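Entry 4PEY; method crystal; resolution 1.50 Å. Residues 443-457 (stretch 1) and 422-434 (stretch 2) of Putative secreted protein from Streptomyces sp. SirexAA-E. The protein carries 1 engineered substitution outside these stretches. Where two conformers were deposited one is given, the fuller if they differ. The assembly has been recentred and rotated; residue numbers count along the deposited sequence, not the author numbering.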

# COMPACT_ATOMS: atom_id res chain seq x y z
N VAL A 443 7.82 11.32 -5.77
CA VAL A 443 8.59 10.19 -6.29
C VAL A 443 9.66 10.70 -7.25
O VAL A 443 9.37 11.53 -8.12
CB VAL A 443 7.68 9.16 -7.03
CG1 VAL A 443 8.52 8.07 -7.71
CG2 VAL A 443 6.69 8.53 -6.06
N GLN A 444 10.88 10.20 -7.06
CA GLN A 444 11.96 10.46 -8.00
C GLN A 444 12.54 9.12 -8.44
O GLN A 444 12.76 8.23 -7.63
CB GLN A 444 13.03 11.35 -7.38
CG GLN A 444 14.20 11.65 -8.30
CD GLN A 444 15.16 12.68 -7.74
OE1 GLN A 444 15.11 13.00 -6.55
NE2 GLN A 444 16.04 13.19 -8.59
N TRP A 445 12.77 8.98 -9.75
CA TRP A 445 13.27 7.73 -10.30
C TRP A 445 14.56 8.01 -11.05
O TRP A 445 14.54 8.72 -12.06
CB TRP A 445 12.23 7.09 -11.22
CG TRP A 445 12.26 5.58 -11.24
CD1 TRP A 445 13.25 4.77 -11.73
CD2 TRP A 445 11.23 4.71 -10.76
NE1 TRP A 445 12.90 3.45 -11.57
CE2 TRP A 445 11.67 3.39 -10.99
CE3 TRP A 445 9.98 4.92 -10.16
CZ2 TRP A 445 10.90 2.27 -10.64
CZ3 TRP A 445 9.21 3.81 -9.81
CH2 TRP A 445 9.68 2.50 -10.05
N SER A 446 15.67 7.48 -10.53
CA SER A 446 17.00 7.71 -11.08
C SER A 446 17.57 6.46 -11.72
O SER A 446 18.50 6.53 -12.52
CB SER A 446 17.95 8.19 -9.98
OG SER A 446 17.46 9.37 -9.36
N GLY A 447 17.03 5.30 -11.35
CA GLY A 447 17.50 4.04 -11.90
C GLY A 447 16.97 3.75 -13.29
O GLY A 447 16.04 4.42 -13.75
N GLU A 448 17.54 2.75 -13.95
CA GLU A 448 17.16 2.38 -15.32
C GLU A 448 16.07 1.31 -15.37
O GLU A 448 15.91 0.51 -14.44
CB GLU A 448 18.38 1.90 -16.11
CG GLU A 448 19.36 3.00 -16.45
CD GLU A 448 18.78 4.02 -17.41
OE1 GLU A 448 17.81 3.69 -18.13
OE2 GLU A 448 19.29 5.16 -17.45
N ASN A 449 15.33 1.31 -16.47
CA ASN A 449 14.28 0.33 -16.75
C ASN A 449 13.27 0.16 -15.62
O ASN A 449 12.79 -0.95 -15.36
CB ASN A 449 14.91 -1.03 -17.10
CG ASN A 449 13.91 -2.00 -17.72
OD1 ASN A 449 13.01 -1.60 -18.48
ND2 ASN A 449 14.04 -3.28 -17.38
N GLY A 450 12.94 1.25 -14.95
CA GLY A 450 11.87 1.22 -13.97
C GLY A 450 10.51 1.07 -14.63
O GLY A 450 10.30 1.49 -15.78
N LYS A 451 9.58 0.46 -13.91
CA LYS A 451 8.20 0.32 -14.35
C LYS A 451 7.26 0.60 -13.20
O LYS A 451 7.48 0.09 -12.09
CB LYS A 451 7.94 -1.09 -14.90
CG LYS A 451 8.62 -1.37 -16.22
CD LYS A 451 8.31 -2.78 -16.69
CE LYS A 451 9.12 -3.11 -17.94
NZ LYS A 451 8.96 -4.52 -18.40
N THR A 452 6.24 1.41 -13.45
CA THR A 452 5.19 1.65 -12.46
C THR A 452 3.84 1.35 -13.08
O THR A 452 3.51 1.90 -14.14
CB THR A 452 5.20 3.10 -11.93
OG1 THR A 452 6.37 3.30 -11.14
CG2 THR A 452 3.96 3.38 -11.06
N ILE A 453 3.08 0.48 -12.43
CA ILE A 453 1.72 0.17 -12.83
C ILE A 453 0.82 0.64 -11.70
O ILE A 453 0.85 0.08 -10.60
CB ILE A 453 1.52 -1.32 -13.11
CG1 ILE A 453 2.43 -1.77 -14.26
CG2 ILE A 453 0.06 -1.61 -13.47
CD1 ILE A 453 2.50 -3.27 -14.43
N PHE A 454 0.06 1.70 -12.00
CA PHE A 454 -0.79 2.49 -11.09
C PHE A 454 -0.01 3.43 -10.16
O PHE A 454 0.78 2.99 -9.32
CB PHE A 454 -1.72 1.62 -10.23
CG PHE A 454 -2.65 2.45 -9.37
CD1 PHE A 454 -3.90 2.84 -9.84
CD2 PHE A 454 -2.25 2.88 -8.11
CE1 PHE A 454 -4.74 3.62 -9.05
CE2 PHE A 454 -3.07 3.66 -7.33
CZ PHE A 454 -4.33 4.03 -7.79
N TYR A 455 -0.31 4.72 -10.28
CA TYR A 455 0.22 5.72 -9.36
C TYR A 455 -0.89 6.64 -8.92
O TYR A 455 -1.68 7.11 -9.75
CB TYR A 455 1.34 6.53 -10.01
CG TYR A 455 1.98 7.57 -9.11
CD1 TYR A 455 2.54 7.21 -7.89
CD2 TYR A 455 2.05 8.91 -9.49
CE1 TYR A 455 3.14 8.14 -7.06
CE2 TYR A 455 2.67 9.87 -8.67
CZ TYR A 455 3.21 9.48 -7.46
OH TYR A 455 3.82 10.40 -6.64
N GLN A 456 -0.96 6.90 -7.62
CA GLN A 456 -1.87 7.91 -7.08
C GLN A 456 -1.09 8.88 -6.21
O GLN A 456 -0.40 8.46 -5.26
CB GLN A 456 -3.01 7.29 -6.26
CG GLN A 456 -4.05 8.34 -5.76
CD GLN A 456 -3.71 8.93 -4.40
OE1 GLN A 456 -3.42 8.20 -3.44
NE2 GLN A 456 -3.76 10.26 -4.31
N ASN A 457 -1.18 10.16 -6.54
CA ASN A 457 -0.57 11.21 -5.75
C ASN A 457 -1.54 12.34 -5.47
O ASN A 457 -2.44 12.60 -6.27
CB ASN A 457 0.65 11.79 -6.47
CG ASN A 457 1.06 13.14 -5.93
OD1 ASN A 457 0.63 14.19 -6.41
ND2 ASN A 457 1.91 13.13 -4.90
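Stretch 2, residues 422-434: HVKGDNVLATGLF

Stretch 2 lies alongside stretch 1 as a parallel neighbour: His422 pairs with Gln444, Leu429 with Lys451 and Phe434 with Gln456, with CA atoms about 4.8 Å apart at each pair. Both stretches run extended, swing through a loop, extend again, turn a corner and extend once more, so the two follow the same path side by side. Together they bury 1166 Å².

The first strand pairs Val423 N with Gln444 O at 2.9 Å, and Val423 O then takes two loop amides, Ser446 N at 2.7 Å and Gly447 N at 3.1 Å. Beside it the His422 side chain leaves on the same face as Gln444 and its end comes nearer, so that His422 NE2 donates to Ser446 OG at 2.8 Å.

The loops nest because Gly447 is bare. Its CA sits 3.3 Å from Gly425 O, and a CB there would point toward stretch 2 and fall 1.8 Å from that same oxygen. Around this tight spot backbone and side chains share the bonding: Asp426 OD1 takes the amide Glu448 N at 2.8 Å, Asn427 N donates to Glu448 O at 2.8 Å, and Asn449 ND2 gives to Asn427 OD1 at 2.7 Å. Both asparagines have positive phi, so the two loops take the same bend.

Inside the loops, Trp445 is the great bump. Val423 lies over one face of its ring, with Val423 CB 3.7 Å from the centroid of the five-membered ring, while Val428 O, 3.5 Å from Trp445 CZ2, and Ala430 CB, 4.2 Å from Trp445 CH2, lie at its edge. Trp445 CH2 thus meets the methyl of Ala430. Gly450 makes room too, since a CB on it would clash with Trp445 NE1. The remaining gap holds a water, which accepts from Trp445 NE1 (3.0 Å) and Val428 N and donates to Gly425 O and Glu448 O, tying the loops together.

Beyond, the ladder resumes with Ala430 N to Lys451 O at 2.9 Å and Ile453 N to Ala430 O at 2.8 Å, then passes the corner through Gly432 N to Ile453 O at 2.9 Å. Gly432 adopts angles that themselves call for glycine. Leu433 then fills the largest share of the contact, its CG 3.6 Å from Tyr455 CD1 and its CD2 4.2 Å from Val443 CG2 and 4.1 Å from Thr452 CG2. Finally Phe454 CE2 meets Phe434 CZ at 3.3 Å, the two rings inclined at 45°.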

# COMPACT_ATOMS: atom_id res chain seq x y z
N HIS A 422 12.53 7.46 -3.49
CA HIS A 422 13.60 7.68 -4.45
C HIS A 422 14.10 6.32 -4.92
O HIS A 422 14.66 5.56 -4.13
CB HIS A 422 14.74 8.50 -3.84
CG HIS A 422 15.79 8.90 -4.82
ND1 HIS A 422 17.01 9.42 -4.45
CD2 HIS A 422 15.79 8.86 -6.18
CE1 HIS A 422 17.72 9.69 -5.54
NE2 HIS A 422 17.00 9.36 -6.60
N VAL A 423 13.86 5.99 -6.19
CA VAL A 423 14.32 4.72 -6.75
C VAL A 423 15.63 4.91 -7.50
O VAL A 423 15.67 5.60 -8.53
CB VAL A 423 13.29 4.09 -7.71
CG1 VAL A 423 13.83 2.77 -8.28
CG2 VAL A 423 11.96 3.85 -7.01
N LYS A 424 16.69 4.30 -6.99
CA LYS A 424 18.01 4.41 -7.60
C LYS A 424 18.42 3.11 -8.30
O LYS A 424 19.26 3.12 -9.20
CB LYS A 424 19.05 4.81 -6.55
CG LYS A 424 18.81 6.21 -6.00
CD LYS A 424 19.41 6.43 -4.61
CE LYS A 424 20.91 6.32 -4.59
NZ LYS A 424 21.42 6.38 -3.17
N GLY A 425 17.82 2.00 -7.90
CA GLY A 425 18.11 0.71 -8.51
C GLY A 425 17.53 0.55 -9.90
O GLY A 425 16.61 1.29 -10.29
N ASP A 426 18.08 -0.42 -10.63
CA ASP A 426 17.64 -0.74 -11.99
C ASP A 426 16.61 -1.86 -11.98
O ASP A 426 16.62 -2.71 -11.08
CB ASP A 426 18.84 -1.17 -12.86
CG ASP A 426 19.86 -0.06 -13.05
OD1 ASP A 426 19.52 1.12 -12.86
OD2 ASP A 426 21.02 -0.39 -13.40
N ASN A 427 15.74 -1.88 -12.99
CA ASN A 427 14.73 -2.94 -13.15
C ASN A 427 13.80 -3.05 -11.95
O ASN A 427 13.32 -4.15 -11.61
CB ASN A 427 15.42 -4.28 -13.43
CG ASN A 427 16.41 -4.20 -14.57
OD1 ASN A 427 16.12 -3.62 -15.62
ND2 ASN A 427 17.60 -4.75 -14.38
N VAL A 428 13.53 -1.92 -11.32
CA VAL A 428 12.61 -1.90 -10.19
C VAL A 428 11.17 -1.79 -10.70
O VAL A 428 10.90 -1.09 -11.68
CB VAL A 428 12.96 -0.74 -9.22
CG1 VAL A 428 11.88 -0.57 -8.14
CG2 VAL A 428 14.32 -1.01 -8.57
N LEU A 429 10.27 -2.53 -10.07
CA LEU A 429 8.86 -2.56 -10.46
C LEU A 429 8.00 -2.12 -9.29
O LEU A 429 8.12 -2.67 -8.19
CB LEU A 429 8.44 -3.98 -10.90
CG LEU A 429 6.94 -4.17 -11.15
CD1 LEU A 429 6.47 -3.35 -12.36
CD2 LEU A 429 6.60 -5.64 -11.33
N ALA A 430 7.15 -1.12 -9.53
CA ALA A 430 6.16 -0.68 -8.55
C ALA A 430 4.77 -1.00 -9.08
O ALA A 430 4.40 -0.56 -10.18
CB ALA A 430 6.29 0.83 -8.26
N THR A 431 4.02 -1.78 -8.32
CA THR A 431 2.63 -2.08 -8.66
C THR A 431 1.73 -1.59 -7.51
O THR A 431 1.78 -2.11 -6.40
CB THR A 431 2.42 -3.60 -8.92
OG1 THR A 431 2.92 -4.37 -7.83
CG2 THR A 431 3.16 -4.03 -10.19
N GLY A 432 0.92 -0.56 -7.77
CA GLY A 432 0.08 0.00 -6.72
C GLY A 432 0.83 1.00 -5.85
O GLY A 432 0.98 0.80 -4.64
N LEU A 433 1.28 2.09 -6.47
CA LEU A 433 2.11 3.08 -5.80
C LEU A 433 1.30 4.31 -5.39
O LEU A 433 0.74 4.99 -6.23
CB LEU A 433 3.26 3.49 -6.74
CG LEU A 433 4.30 4.51 -6.29
CD1 LEU A 433 5.08 3.96 -5.12
CD2 LEU A 433 5.24 4.84 -7.45
N PHE A 434 1.21 4.57 -4.08
CA PHE A 434 0.43 5.69 -3.55
C PHE A 434 1.38 6.57 -2.75
O PHE A 434 1.91 6.12 -1.73
CB PHE A 434 -0.70 5.22 -2.62
CG PHE A 434 -1.71 4.28 -3.25
CD1 PHE A 434 -1.39 2.96 -3.53
CD2 PHE A 434 -3.03 4.71 -3.45
CE1 PHE A 434 -2.34 2.10 -4.07
CE2 PHE A 434 -3.99 3.85 -3.96
CZ PHE A 434 -3.65 2.53 -4.27
O HOH W 1 14.50 0.98 -12.00
O HOH W 2 11.07 -2.78 -14.03